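PDB 2WW2: alpha-1,2-mannosidase from Bacteroides thetaiotaomicron, which hydrolyses alpha-mannosidic linkages with inversion of configuration, as a calcium-dependent glycoside hydrolase of family 92 from a human gut symbiont. Local coordinates for residues N382-M393 / E450-F461. Numbering follows the deposited sequence.
Sequences NNSVSLLVDAWM and EYAYADWCIARF
F461 drives the edge of its ring into one face of W392 in a T-shaped pair, a clear case of an aromatic contact closing one end of a helix interface. Its CE1 comes within 3.4 Å of W392 CD2, over the five-membered ring, with the planes 72° apart. A chi1 of -170° swings the F461 ring away from its own backbone N and across to the indole, while F461 CB stays 3.7 Å from V389 CG2. With an alanine in place of W392, the F461 edge would probably lose the face it abuts, leaving a gap beside CE1 and the phenyl freer to turn. Nearby, the methyl of M393 reaches the R460 carbonyl.

The two helices run roughly parallel, crossing at 32° with axes 8.7 Å apart, within the catalytic domain, consistent with the (α/α)6 barrel of this family. Helix 401-413 lies against both, touching V389 and F461 with M408.

Mid-interface, one V385 methyl does the packing: CG1 sits 3.6 Å from I458 CG1 and also meets C457 CB. Polar contacts lie next to these groups. S386 OG lies 2.9 Å from Y453 OH and can donate to it, though its one proton has another acceptor within reach; the phenol hydroxyl also hydrogen-bonds the P647 carbonyl. At the N382 end of the contact, a water accepts from N382 N and donates to E450 O, while N382 CB rests on A454 CB.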
ATOM      1  N   ASN A 382      -8.076  -7.962  31.853  1.00  8.68           N
ATOM      2  CA  ASN A 382      -8.053  -8.020  33.308  1.00  8.95           C
ATOM      3  C   ASN A 382      -6.598  -7.912  33.752  1.00  9.01           C
ATOM      4  O   ASN A 382      -6.102  -8.703  34.561  1.00  8.03           O
ATOM      5  CB  ASN A 382      -8.647  -9.359  33.800  1.00  9.19           C
ATOM      6  CG  ASN A 382     -10.153  -9.457  33.566  1.00 10.59           C
ATOM      7  OD1 ASN A 382     -10.881  -8.441  33.486  1.00 15.16           O
ATOM      8  ND2 ASN A 382     -10.629 -10.666  33.453  1.00  8.07           N
ATOM      9  N   ASN A 383      -5.890  -6.930  33.208  1.00  9.17           N
ATOM     10  CA  ASN A 383      -4.476  -6.848  33.489  1.00  9.12           C
ATOM     11  C   ASN A 383      -4.118  -6.287  34.868  1.00  9.22           C
ATOM     12  O   ASN A 383      -2.951  -6.333  35.281  1.00  9.48           O
ATOM     13  CB  ASN A 383      -3.754  -6.148  32.339  1.00  9.56           C
ATOM     14  CG  ASN A 383      -3.935  -6.898  31.034  1.00  9.49           C
ATOM     15  OD1 ASN A 383      -4.513  -6.375  30.061  1.00 12.37           O
ATOM     16  ND2 ASN A 383      -3.495  -8.146  31.020  1.00  5.15           N
ATOM     17  N   SER A 384      -5.119  -5.792  35.590  1.00  8.50           N
ATOM     18  CA  SER A 384      -4.952  -5.554  37.015  1.00  8.46           C
ATOM     19  C   SER A 384      -4.328  -6.807  37.671  1.00  8.27           C
ATOM     20  O   SER A 384      -3.480  -6.720  38.575  1.00  7.39           O
ATOM     21  CB  SER A 384      -6.306  -5.275  37.667  1.00  7.79           C
ATOM     22  OG  SER A 384      -7.235  -6.318  37.362  1.00 10.14           O
ATOM     23  N   VAL A 385      -4.792  -7.972  37.231  1.00  8.08           N
ATOM     24  CA  VAL A 385      -4.311  -9.235  37.782  1.00  8.18           C
ATOM     25  C   VAL A 385      -2.816  -9.403  37.524  1.00  8.52           C
ATOM     26  O   VAL A 385      -2.045  -9.850  38.386  1.00  9.21           O
ATOM     27  CB  VAL A 385      -5.095 -10.402  37.156  1.00  8.23           C
ATOM     28  CG1 VAL A 385      -4.499 -11.722  37.575  1.00  9.45           C
ATOM     29  CG2 VAL A 385      -6.594 -10.289  37.569  1.00  7.97           C
ATOM     30  N   SER A 386      -2.392  -9.020  36.337  1.00  8.74           N
ATOM     31  CA  SER A 386      -0.984  -9.146  35.980  1.00  8.67           C
ATOM     32  C   SER A 386      -0.082  -8.331  36.917  1.00  8.79           C
ATOM     33  O   SER A 386       0.955  -8.819  37.371  1.00  8.43           O
ATOM     34  CB  SER A 386      -0.761  -8.716  34.523  1.00  8.95           C
ATOM     35  OG  SER A 386       0.634  -8.694  34.233  1.00 10.00           O
ATOM     36  N   LEU A 387      -0.463  -7.092  37.212  1.00  8.60           N
ATOM     37  CA  LEU A 387       0.342  -6.274  38.133  1.00  8.36           C
ATOM     38  C   LEU A 387       0.497  -6.952  39.488  1.00  8.28           C
ATOM     39  O   LEU A 387       1.582  -6.990  40.064  1.00  7.72           O
ATOM     40  CB  LEU A 387      -0.310  -4.912  38.364  1.00  8.63           C
ATOM     41  CG  LEU A 387       0.118  -3.798  37.402  1.00  8.99           C
ATOM     42  CD1 LEU A 387      -0.334  -4.126  35.968  1.00  5.53           C
ATOM     43  CD2 LEU A 387      -0.494  -2.469  37.888  1.00 11.06           C
ATOM     44  N   LEU A 388      -0.599  -7.483  40.007  1.00  7.44           N
ATOM     45  CA  LEU A 388      -0.537  -8.163  41.291  1.00  7.47           C
ATOM     46  C   LEU A 388       0.335  -9.422  41.228  1.00  7.27           C
ATOM     47  O   LEU A 388       1.167  -9.667  42.101  1.00  6.58           O
ATOM     48  CB  LEU A 388      -1.952  -8.522  41.782  1.00  7.38           C
ATOM     49  CG  LEU A 388      -2.923  -7.371  42.110  1.00  7.74           C
ATOM     50  CD1 LEU A 388      -4.290  -7.933  42.575  1.00  6.78           C
ATOM     51  CD2 LEU A 388      -2.330  -6.510  43.206  1.00  9.19           C
ATOM     52  N   VAL A 389       0.122 -10.243  40.207  1.00  7.54           N
ATOM     53  CA  VAL A 389       0.807 -11.552  40.167  1.00  7.11           C
ATOM     54  C   VAL A 389       2.284 -11.413  39.771  1.00  7.46           C
ATOM     55  O   VAL A 389       3.169 -12.076  40.337  1.00  6.79           O
ATOM     56  CB  VAL A 389       0.080 -12.515  39.224  1.00  7.33           C
ATOM     57  CG1 VAL A 389       0.896 -13.809  39.063  1.00  6.79           C
ATOM     58  CG2 VAL A 389      -1.340 -12.800  39.783  1.00  4.77           C
ATOM     59  N   ASP A 390       2.558 -10.544  38.807  1.00  7.22           N
ATOM     60  CA  ASP A 390       3.948 -10.320  38.420  1.00  7.57           C
ATOM     61  C   ASP A 390       4.754  -9.885  39.647  1.00  8.24           C
ATOM     62  O   ASP A 390       5.874 -10.395  39.897  1.00  8.01           O
ATOM     63  CB  ASP A 390       4.062  -9.284  37.292  1.00  8.03           C
ATOM     64  CG  ASP A 390       5.494  -9.127  36.794  1.00  9.37           C
ATOM     65  OD1 ASP A 390       6.067 -10.135  36.302  1.00 10.16           O
ATOM     66  OD2 ASP A 390       6.054  -8.008  36.907  1.00 10.32           O
ATOM     67  N   ALA A 391       4.189  -8.957  40.428  1.00  7.71           N
ATOM     68  CA  ALA A 391       4.868  -8.471  41.635  1.00  7.71           C
ATOM     69  C   ALA A 391       5.028  -9.599  42.636  1.00  7.73           C
ATOM     70  O   ALA A 391       6.113  -9.809  43.180  1.00  7.91           O
ATOM     71  CB  ALA A 391       4.101  -7.314  42.262  1.00  7.35           C
ATOM     72  N   TRP A 392       3.958 -10.354  42.847  1.00  7.44           N
ATOM     73  CA  TRP A 392       3.976 -11.425  43.839  1.00  8.18           C
ATOM     74  C   TRP A 392       5.078 -12.438  43.533  1.00  8.80           C
ATOM     75  O   TRP A 392       5.771 -12.913  44.447  1.00  9.32           O
ATOM     76  CB  TRP A 392       2.617 -12.119  43.871  1.00  7.63           C
ATOM     77  CG  TRP A 392       2.431 -13.040  45.046  1.00  8.61           C
ATOM     78  CD1 TRP A 392       2.737 -14.367  45.102  1.00  9.90           C
ATOM     79  CD2 TRP A 392       1.888 -12.700  46.328  1.00  8.67           C
ATOM     80  NE1 TRP A 392       2.414 -14.878  46.337  1.00  8.55           N
ATOM     81  CE2 TRP A 392       1.887 -13.874  47.107  1.00 11.02           C
ATOM     82  CE3 TRP A 392       1.393 -11.520  46.887  1.00  9.34           C
ATOM     83  CZ2 TRP A 392       1.433 -13.896  48.434  1.00 10.50           C
ATOM     84  CZ3 TRP A 392       0.933 -11.542  48.203  1.00  9.17           C
ATOM     85  CH2 TRP A 392       0.952 -12.723  48.955  1.00  9.35           C
ATOM     86  N   MET A 393       5.237 -12.772  42.253  1.00  9.17           N
ATOM     87  CA  MET A 393       6.183 -13.821  41.880  1.00 10.44           C
ATOM     88  C   MET A 393       7.617 -13.330  41.958  1.00 10.57           C
ATOM     89  O   MET A 393       8.554 -14.116  41.844  1.00 11.53           O
ATOM     90  CB  MET A 393       5.881 -14.362  40.491  1.00 10.24           C
ATOM     91  CG  MET A 393       4.508 -15.003  40.392  1.00 10.97           C
ATOM     92  SD  MET A 393       4.236 -16.252  41.664  1.00 15.02           S
ATOM     93  CE  MET A 393       2.504 -16.548  41.436  1.00 13.41           C
ATOM     94  N   GLU A 450      -6.802 -11.655  25.865  1.00  8.44           N
ATOM     95  CA  GLU A 450      -6.399 -11.014  27.118  1.00  8.84           C
ATOM     96  C   GLU A 450      -6.859 -11.853  28.324  1.00  8.42           C
ATOM     97  O   GLU A 450      -6.145 -11.975  29.322  1.00  8.00           O
ATOM     98  CB  GLU A 450      -7.004  -9.600  27.208  1.00  9.53           C
ATOM     99  CG  GLU A 450      -6.518  -8.615  26.123  1.00 11.71           C
ATOM    100  CD  GLU A 450      -5.159  -7.988  26.434  1.00 14.96           C
ATOM    101  OE1 GLU A 450      -4.737  -8.062  27.609  1.00 17.20           O
ATOM    102  OE2 GLU A 450      -4.500  -7.415  25.506  1.00 14.52           O
ATOM    103  N   TYR A 451      -8.046 -12.433  28.230  1.00  8.60           N
ATOM    104  CA  TYR A 451      -8.587 -13.205  29.352  1.00  8.33           C
ATOM    105  C   TYR A 451      -7.845 -14.528  29.593  1.00  8.29           C
ATOM    106  O   TYR A 451      -7.673 -14.942  30.748  1.00  8.55           O
ATOM    107  CB  TYR A 451     -10.066 -13.523  29.145  1.00  8.47           C
ATOM    108  CG  TYR A 451     -10.998 -12.328  29.018  1.00  7.91           C
ATOM    109  CD1 TYR A 451     -10.591 -11.042  29.374  1.00  7.60           C
ATOM    110  CD2 TYR A 451     -12.288 -12.502  28.542  1.00  7.95           C
ATOM    111  CE1 TYR A 451     -11.463  -9.958  29.240  1.00  5.81           C
ATOM    112  CE2 TYR A 451     -13.171 -11.432  28.418  1.00  6.92           C
ATOM    113  CZ  TYR A 451     -12.745 -10.166  28.764  1.00  6.96           C
ATOM    114  OH  TYR A 451     -13.607  -9.104  28.636  1.00  7.11           O
ATOM    115  N   ALA A 452      -7.447 -15.210  28.523  1.00  7.60           N
ATOM    116  CA  ALA A 452      -6.695 -16.466  28.675  1.00  8.39           C
ATOM    117  C   ALA A 452      -5.383 -16.198  29.437  1.00  8.48           C
ATOM    118  O   ALA A 452      -4.947 -16.989  30.276  1.00  8.48           O
ATOM    119  CB  ALA A 452      -6.416 -17.090  27.310  1.00  7.63           C
ATOM    120  N   TYR A 453      -4.767 -15.058  29.149  1.00  8.71           N
ATOM    121  CA  TYR A 453      -3.563 -14.630  29.867  1.00  8.88           C
ATOM    122  C   TYR A 453      -3.838 -14.311  31.348  1.00  9.29           C
ATOM    123  O   TYR A 453      -3.085 -14.739  32.252  1.00  9.71           O
ATOM    124  CB  TYR A 453      -2.949 -13.403  29.175  1.00  8.83           C
ATOM    125  CG  TYR A 453      -1.875 -12.722  30.022  1.00  8.95           C
ATOM    126  CD1 TYR A 453      -0.679 -13.362  30.311  1.00  8.95           C
ATOM    127  CD2 TYR A 453      -2.077 -11.433  30.538  1.00  7.23           C
ATOM    128  CE1 TYR A 453       0.301 -12.738  31.084  1.00  9.05           C
ATOM    129  CE2 TYR A 453      -1.116 -10.813  31.311  1.00  7.43           C
ATOM    130  CZ  TYR A 453       0.072 -11.462  31.573  1.00  7.92           C
ATOM    131  OH  TYR A 453       1.019 -10.856  32.349  1.00  8.66           O
ATOM    132  N   ALA A 454      -4.897 -13.551  31.608  1.00  8.55           N
ATOM    133  CA  ALA A 454      -5.222 -13.200  32.986  1.00  8.45           C
ATOM    134  C   ALA A 454      -5.561 -14.471  33.763  1.00  8.39           C
ATOM    135  O   ALA A 454      -5.224 -14.604  34.936  1.00  8.27           O
ATOM    136  CB  ALA A 454      -6.411 -12.215  33.040  1.00  8.08           C
ATOM    137  N   ASP A 455      -6.236 -15.405  33.110  1.00  7.25           N
ATOM    138  CA  ASP A 455      -6.575 -16.643  33.787  1.00  7.97           C
ATOM    139  C   ASP A 455      -5.314 -17.459  34.098  1.00  7.71           C
ATOM    140  O   ASP A 455      -5.212 -18.088  35.159  1.00  7.79           O
ATOM    141  CB  ASP A 455      -7.579 -17.450  32.953  1.00  7.83           C
ATOM    142  CG  ASP A 455      -8.950 -16.802  32.923  1.00 10.80           C
ATOM    143  OD1 ASP A 455      -9.275 -16.063  33.893  1.00 13.21           O
ATOM    144  OD2 ASP A 455      -9.714 -17.038  31.952  1.00 13.18           O
ATOM    145  N   TRP A 456      -4.359 -17.467  33.173  1.00  7.23           N
ATOM    146  CA  TRP A 456      -3.058 -18.087  33.466  1.00  7.38           C
ATOM    147  C   TRP A 456      -2.421 -17.403  34.698  1.00  7.10           C
ATOM    148  O   TRP A 456      -1.918 -18.081  35.606  1.00  6.62           O
ATOM    149  CB  TRP A 456      -2.142 -18.045  32.225  1.00  7.09           C
ATOM    150  CG  TRP A 456      -0.742 -18.480  32.509  1.00  8.25           C
ATOM    151  CD1 TRP A 456      -0.238 -19.753  32.443  1.00  7.08           C
ATOM    152  CD2 TRP A 456       0.338 -17.640  32.922  1.00  7.97           C
ATOM    153  NE1 TRP A 456       1.098 -19.756  32.794  1.00  8.43           N
ATOM    154  CE2 TRP A 456       1.475 -18.467  33.082  1.00  8.36           C
ATOM    155  CE3 TRP A 456       0.460 -16.266  33.151  1.00  8.19           C
ATOM    156  CZ2 TRP A 456       2.712 -17.966  33.479  1.00  7.01           C
ATOM    157  CZ3 TRP A 456       1.690 -15.766  33.541  1.00  8.07           C
ATOM    158  CH2 TRP A 456       2.799 -16.617  33.712  1.00 10.16           C
ATOM    159  N   CYS A 457      -2.465 -16.069  34.768  1.00  6.86           N
ATOM    160  CA  CYS A 457      -1.893 -15.378  35.951  1.00  7.28           C
ATOM    161  C   CYS A 457      -2.575 -15.830  37.246  1.00  7.39           C
ATOM    162  O   CYS A 457      -1.915 -16.048  38.262  1.00  7.51           O
ATOM    163  CB  CYS A 457      -2.036 -13.855  35.851  1.00  7.13           C
ATOM    164  SG  CYS A 457      -1.029 -13.114  34.587  1.00  9.68           S
ATOM    165  N   ILE A 458      -3.901 -15.949  37.217  1.00  6.74           N
ATOM    166  CA  ILE A 458      -4.630 -16.352  38.424  1.00  6.76           C
ATOM    167  C   ILE A 458      -4.284 -17.783  38.809  1.00  7.19           C
ATOM    168  O   ILE A 458      -4.147 -18.098  40.003  1.00  7.08           O
ATOM    169  CB  ILE A 458      -6.162 -16.176  38.272  1.00  6.82           C
ATOM    170  CG1 ILE A 458      -6.485 -14.678  38.177  1.00  7.29           C
ATOM    171  CG2 ILE A 458      -6.919 -16.843  39.453  1.00  5.75           C
ATOM    172  CD1 ILE A 458      -7.945 -14.394  37.706  1.00  9.47           C
ATOM    173  N   ALA A 459      -4.123 -18.647  37.808  1.00  7.30           N
ATOM    174  CA  ALA A 459      -3.734 -20.034  38.095  1.00  7.34           C
ATOM    175  C   ALA A 459      -2.362 -20.058  38.786  1.00  7.63           C
ATOM    176  O   ALA A 459      -2.145 -20.782  39.768  1.00  7.12           O
ATOM    177  CB  ALA A 459      -3.695 -20.858  36.820  1.00  7.38           C
ATOM    178  N   ARG A 460      -1.430 -19.282  38.249  1.00  7.32           N
ATOM    179  CA  ARG A 460      -0.089 -19.221  38.816  1.00  8.00           C
ATOM    180  C   ARG A 460      -0.158 -18.765  40.270  1.00  7.43           C
ATOM    181  O   ARG A 460       0.528 -19.315  41.129  1.00  6.50           O
ATOM    182  CB  ARG A 460       0.764 -18.240  38.010  1.00  7.49           C
ATOM    183  CG  ARG A 460       1.171 -18.775  36.626  1.00  8.90           C
ATOM    184  CD  ARG A 460       2.495 -19.513  36.768  1.00 12.10           C
ATOM    185  NE  ARG A 460       3.484 -18.522  37.153  1.00 15.18           N
ATOM    186  CZ  ARG A 460       4.643 -18.753  37.758  1.00 17.25           C
ATOM    187  NH1 ARG A 460       5.024 -19.999  38.089  1.00 16.56           N
ATOM    188  NH2 ARG A 460       5.423 -17.711  38.024  1.00 11.75           N
ATOM    189  N   PHE A 461      -0.949 -17.717  40.512  1.00  7.67           N
ATOM    190  CA  PHE A 461      -1.110 -17.137  41.840  1.00  7.83           C
ATOM    191  C   PHE A 461      -1.686 -18.154  42.798  1.00  7.50           C
ATOM    192  O   PHE A 461      -1.108 -18.386  43.872  1.00  7.83           O
ATOM    193  CB  PHE A 461      -1.974 -15.859  41.792  1.00  8.07           C
ATOM    194  CG  PHE A 461      -1.990 -15.079  43.082  1.00  8.79           C
ATOM    195  CD1 PHE A 461      -0.885 -14.323  43.474  1.00 10.32           C
ATOM    196  CD2 PHE A 461      -3.121 -15.078  43.897  1.00  7.61           C
ATOM    197  CE1 PHE A 461      -0.903 -13.602  44.662  1.00 10.40           C
ATOM    198  CE2 PHE A 461      -3.147 -14.358  45.072  1.00  9.16           C
ATOM    199  CZ  PHE A 461      -2.035 -13.629  45.473  1.00  8.85           C
TER
HETATM  200  O   HOH W   1      -5.974  -9.559  30.779  1.00 10.95           O